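Local coordinates for phospholipase C beta (Meleagris gallopavo, PDB 1JAD), which forms the elongated, mostly helical C-terminal region of a phospholipase C of the beta class, built as a long coiled coil that pairs as a dimer, at residues Gln17-Met27 with Ile113-Glu124. Residues are numbered along the deposited sequence; the frame is centred on the assembly and turned at random.
Sequences QTASLAELQQM and ITELAREKQIAE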
loop_
_atom_site.group_PDB
_atom_site.type_symbol
_atom_site.label_atom_id
_atom_site.label_comp_id
_atom_site.label_asym_id
_atom_site.label_seq_id
_atom_site.Cartn_x
_atom_site.Cartn_y
_atom_site.Cartn_z
ATOM N N GLN A 17 -11.458 -11.512 2.413
ATOM C CA GLN A 17 -10.730 -12.236 1.379
ATOM C C GLN A 17 -10.158 -11.322 0.300
ATOM O O GLN A 17 -10.869 -10.485 -0.249
ATOM C CB GLN A 17 -11.626 -13.274 0.703
ATOM C CG GLN A 17 -12.768 -12.683 -0.097
ATOM C CD GLN A 17 -13.282 -13.644 -1.158
ATOM O OE1 GLN A 17 -12.560 -13.996 -2.093
ATOM N NE2 GLN A 17 -14.529 -14.076 -1.014
ATOM N N THR A 18 -8.874 -11.495 0.003
ATOM C CA THR A 18 -8.197 -10.714 -1.030
ATOM C C THR A 18 -7.502 -11.670 -1.980
ATOM O O THR A 18 -6.998 -12.713 -1.562
ATOM C CB THR A 18 -7.119 -9.753 -0.452
ATOM O OG1 THR A 18 -7.752 -8.667 0.232
ATOM C CG2 THR A 18 -6.244 -9.189 -1.574
ATOM N N ALA A 19 -7.475 -11.307 -3.259
ATOM C CA ALA A 19 -6.833 -12.135 -4.271
ATOM C C ALA A 19 -5.465 -12.554 -3.766
ATOM O O ALA A 19 -4.809 -11.810 -3.038
ATOM C CB ALA A 19 -6.696 -11.358 -5.581
ATOM N N SER A 20 -5.045 -13.756 -4.140
ATOM C CA SER A 20 -3.743 -14.259 -3.726
ATOM C C SER A 20 -2.690 -13.816 -4.734
ATOM O O SER A 20 -3.021 -13.269 -5.789
ATOM C CB SER A 20 -3.773 -15.784 -3.626
ATOM O OG SER A 20 -4.201 -16.355 -4.848
ATOM N N LEU A 21 -1.424 -14.046 -4.404
ATOM C CA LEU A 21 -0.342 -13.660 -5.292
ATOM C C LEU A 21 -0.531 -14.439 -6.587
ATOM O O LEU A 21 -0.132 -13.988 -7.655
ATOM C CB LEU A 21 1.018 -14.022 -4.686
ATOM C CG LEU A 21 2.225 -13.145 -5.045
ATOM C CD1 LEU A 21 3.487 -13.934 -4.809
ATOM C CD2 LEU A 21 2.177 -12.714 -6.491
ATOM N N ALA A 22 -1.148 -15.612 -6.471
ATOM C CA ALA A 22 -1.391 -16.492 -7.608
ATOM C C ALA A 22 -2.406 -15.906 -8.569
ATOM O O ALA A 22 -2.213 -15.934 -9.783
ATOM C CB ALA A 22 -1.871 -17.852 -7.122
ATOM N N GLU A 23 -3.500 -15.387 -8.025
ATOM C CA GLU A 23 -4.543 -14.790 -8.848
ATOM C C GLU A 23 -4.021 -13.570 -9.606
ATOM O O GLU A 23 -4.338 -13.372 -10.781
ATOM C CB GLU A 23 -5.728 -14.383 -7.971
ATOM C CG GLU A 23 -6.408 -15.558 -7.280
ATOM C CD GLU A 23 -7.598 -15.135 -6.438
ATOM O OE1 GLU A 23 -8.509 -14.467 -6.978
ATOM O OE2 GLU A 23 -7.625 -15.480 -5.238
ATOM N N LEU A 24 -3.212 -12.768 -8.922
ATOM C CA LEU A 24 -2.636 -11.550 -9.485
ATOM C C LEU A 24 -1.568 -11.766 -10.557
ATOM O O LEU A 24 -1.450 -10.965 -11.485
ATOM C CB LEU A 24 -2.058 -10.695 -8.357
ATOM C CG LEU A 24 -3.097 -10.256 -7.328
ATOM C CD1 LEU A 24 -2.430 -9.497 -6.192
ATOM C CD2 LEU A 24 -4.138 -9.393 -8.015
ATOM N N GLN A 25 -0.786 -12.835 -10.418
ATOM C CA GLN A 25 0.280 -13.152 -11.373
ATOM C C GLN A 25 -0.275 -13.700 -12.679
ATOM O O GLN A 25 0.489 -14.106 -13.558
ATOM C CB GLN A 25 1.235 -14.194 -10.783
ATOM C CG GLN A 25 2.007 -13.742 -9.572
ATOM C CD GLN A 25 2.757 -14.882 -8.915
ATOM O OE1 GLN A 25 3.464 -14.685 -7.927
ATOM N NE2 GLN A 25 2.604 -16.084 -9.459
ATOM N N GLN A 26 -1.597 -13.724 -12.804
ATOM C CA GLN A 26 -2.224 -14.245 -14.007
ATOM C C GLN A 26 -3.030 -13.194 -14.762
ATOM O O GLN A 26 -3.433 -13.423 -15.897
ATOM C CB GLN A 26 -3.118 -15.430 -13.649
ATOM C CG GLN A 26 -2.408 -16.511 -12.854
ATOM C CD GLN A 26 -1.112 -16.958 -13.509
ATOM O OE1 GLN A 26 -1.099 -17.392 -14.661
ATOM N NE2 GLN A 26 -0.009 -16.856 -12.771
HETATM N N MSE A 27 -3.268 -12.045 -14.139
HETATM C CA MSE A 27 -4.025 -10.984 -14.792
HETATM C C MSE A 27 -3.315 -10.543 -16.081
HETATM O O MSE A 27 -2.092 -10.645 -16.187
HETATM C CB MSE A 27 -4.202 -9.793 -13.837
HETATM C CG MSE A 27 -4.932 -10.152 -12.540
HETATM SE SE MSE A 27 -5.300 -8.748 -11.430
HETATM C CE MSE A 27 -6.433 -7.779 -12.453
ATOM N N ILE A 113 1.986 -5.364 -9.706
ATOM C CA ILE A 113 1.117 -6.144 -8.843
ATOM C C ILE A 113 0.614 -5.349 -7.653
ATOM O O ILE A 113 -0.540 -5.503 -7.255
ATOM C CB ILE A 113 1.788 -7.449 -8.361
ATOM C CG1 ILE A 113 1.692 -8.498 -9.466
ATOM C CG2 ILE A 113 1.105 -7.969 -7.107
ATOM C CD1 ILE A 113 2.086 -9.888 -9.034
ATOM N N THR A 114 1.455 -4.496 -7.079
ATOM C CA THR A 114 0.996 -3.695 -5.955
ATOM C C THR A 114 -0.155 -2.821 -6.429
ATOM O O THR A 114 -1.061 -2.494 -5.663
ATOM C CB THR A 114 2.117 -2.836 -5.392
ATOM O OG1 THR A 114 3.044 -3.679 -4.697
ATOM C CG2 THR A 114 1.566 -1.796 -4.436
ATOM N N GLU A 115 -0.117 -2.458 -7.707
ATOM C CA GLU A 115 -1.167 -1.655 -8.314
ATOM C C GLU A 115 -2.467 -2.449 -8.297
ATOM O O GLU A 115 -3.419 -2.090 -7.605
ATOM C CB GLU A 115 -0.794 -1.305 -9.762
ATOM C CG GLU A 115 -1.978 -0.860 -10.628
ATOM C CD GLU A 115 -1.601 -0.586 -12.081
ATOM O OE1 GLU A 115 -2.524 -0.464 -12.915
ATOM O OE2 GLU A 115 -0.391 -0.482 -12.389
ATOM N N LEU A 116 -2.493 -3.534 -9.067
ATOM C CA LEU A 116 -3.669 -4.399 -9.170
ATOM C C LEU A 116 -4.251 -4.716 -7.787
ATOM O O LEU A 116 -5.441 -4.498 -7.537
ATOM C CB LEU A 116 -3.289 -5.696 -9.894
ATOM C CG LEU A 116 -2.584 -5.529 -11.249
ATOM C CD1 LEU A 116 -2.122 -6.892 -11.767
ATOM C CD2 LEU A 116 -3.512 -4.847 -12.240
ATOM N N ALA A 117 -3.406 -5.227 -6.895
ATOM C CA ALA A 117 -3.821 -5.560 -5.537
ATOM C C ALA A 117 -4.502 -4.354 -4.899
ATOM O O ALA A 117 -5.647 -4.435 -4.450
ATOM C CB ALA A 117 -2.613 -5.970 -4.706
ATOM N N ARG A 118 -3.782 -3.239 -4.864
ATOM C CA ARG A 118 -4.304 -1.998 -4.300
ATOM C C ARG A 118 -5.736 -1.704 -4.730
ATOM O O ARG A 118 -6.575 -1.354 -3.904
ATOM C CB ARG A 118 -3.422 -0.817 -4.714
ATOM C CG ARG A 118 -2.501 -0.269 -3.630
ATOM C CD ARG A 118 -3.279 0.367 -2.483
ATOM N NE ARG A 118 -2.412 1.133 -1.588
ATOM C CZ ARG A 118 -1.345 0.640 -0.962
ATOM N NH1 ARG A 118 -0.993 -0.633 -1.127
ATOM N NH2 ARG A 118 -0.625 1.425 -0.165
ATOM N N GLU A 119 -6.014 -1.845 -6.021
ATOM C CA GLU A 119 -7.348 -1.550 -6.529
ATOM C C GLU A 119 -8.420 -2.477 -5.971
ATOM O O GLU A 119 -9.494 -2.030 -5.559
ATOM C CB GLU A 119 -7.353 -1.607 -8.056
ATOM C CG GLU A 119 -8.696 -1.280 -8.672
ATOM C CD GLU A 119 -8.654 -1.308 -10.182
ATOM O OE1 GLU A 119 -8.212 -2.335 -10.740
ATOM O OE2 GLU A 119 -9.071 -0.309 -10.808
ATOM N N LYS A 120 -8.130 -3.770 -5.961
ATOM C CA LYS A 120 -9.078 -4.741 -5.450
ATOM C C LYS A 120 -9.280 -4.553 -3.953
ATOM O O LYS A 120 -10.408 -4.522 -3.470
ATOM C CB LYS A 120 -8.585 -6.155 -5.766
ATOM C CG LYS A 120 -8.504 -6.409 -7.268
ATOM C CD LYS A 120 -8.164 -7.844 -7.611
ATOM C CE LYS A 120 -8.287 -8.060 -9.111
ATOM N NZ LYS A 120 -9.645 -7.674 -9.613
ATOM N N GLN A 121 -8.181 -4.393 -3.230
ATOM C CA GLN A 121 -8.238 -4.211 -1.791
ATOM C C GLN A 121 -9.085 -3.012 -1.385
ATOM O O GLN A 121 -9.740 -3.023 -0.333
ATOM C CB GLN A 121 -6.820 -4.107 -1.240
ATOM C CG GLN A 121 -6.008 -5.355 -1.556
ATOM C CD GLN A 121 -4.586 -5.287 -1.064
ATOM O OE1 GLN A 121 -3.844 -6.268 -1.148
ATOM N NE2 GLN A 121 -4.190 -4.131 -0.547
ATOM N N ILE A 122 -9.085 -1.979 -2.223
ATOM C CA ILE A 122 -9.897 -0.805 -1.941
ATOM C C ILE A 122 -11.359 -1.177 -2.143
ATOM O O ILE A 122 -12.224 -0.792 -1.351
ATOM C CB ILE A 122 -9.539 0.377 -2.870
ATOM C CG1 ILE A 122 -8.202 0.990 -2.441
ATOM C CG2 ILE A 122 -10.643 1.429 -2.836
ATOM C CD1 ILE A 122 -8.232 1.607 -1.042
ATOM N N ALA A 123 -11.627 -1.942 -3.198
ATOM C CA ALA A 123 -12.986 -2.360 -3.503
ATOM C C ALA A 123 -13.523 -3.279 -2.416
ATOM O O ALA A 123 -14.704 -3.244 -2.101
ATOM C CB ALA A 123 -13.023 -3.059 -4.838
ATOM N N GLU A 124 -12.655 -4.107 -1.847
ATOM C CA GLU A 124 -13.066 -5.025 -0.793
ATOM C C GLU A 124 -13.475 -4.196 0.409
ATOM O O GLU A 124 -14.590 -4.327 0.897
ATOM C CB GLU A 124 -11.913 -5.956 -0.432
ATOM C CG GLU A 124 -11.352 -6.636 -1.652
ATOM C CD GLU A 124 -10.014 -7.279 -1.410
ATOM O OE1 GLU A 124 -9.262 -6.772 -0.541
ATOM O OE2 GLU A 124 -9.702 -8.265 -2.116
#
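Leu24 plugs into the side of the long helix 75-155 here, in a mostly apolar contact that lays the segment leading into helix 28-64, with its short helix 21-24, along the middle of that rod. The leucine is a knob in a hole made by Ile113, Leu116, Ala117 and Lys120. Its CG lies anti to the carbonyl carbon (chi1 -61°), which sends the two methyls down into the hole: CD1 rests 3.8 Å from Ala117 CB, while CD2 lies 4.2 Å from Leu116 CB.

Either side of the knob the packing carries on. Toward Ile113, Leu21 crosses that isoleucine at about a right angle, with Leu21 CD2 3.8 Å from Ile113 CD1. On the Lys120 side, selenomethionine Met27 reaches out to meet Leu116 tip to tip, its SE 3.7 Å from Leu116 CD1. A bend at its last torsion (chi3 64°) brings CE to 3.8 Å from Lys120 CE, so the lysine contributes its aliphatic chain.

At the other end the contact turns polar. Thr18 OG1 donates to Glu124 OE1 on the syn side of the carboxylate, 26° out of its plane; the modelled 2.5 Å is shorter than usual, and the exact length is doubtful. Thr18 CG2 meanwhile packs on Gln121 CG.

Between these ends Ser20 and Glu23 form a capping box, through two weak bonds, that starts helix 21-24. Helix 161-245 backs the site, with Asn204 touching Leu24 and Ile208 touching Ile113; Phe30 of helix 28-64 also reaches Ile113. A single leucine knob in a four-residue hole thus docks a short, capped N-terminal segment onto the long-helix coiled-coil scaffold of the PLC-beta C-terminal domain.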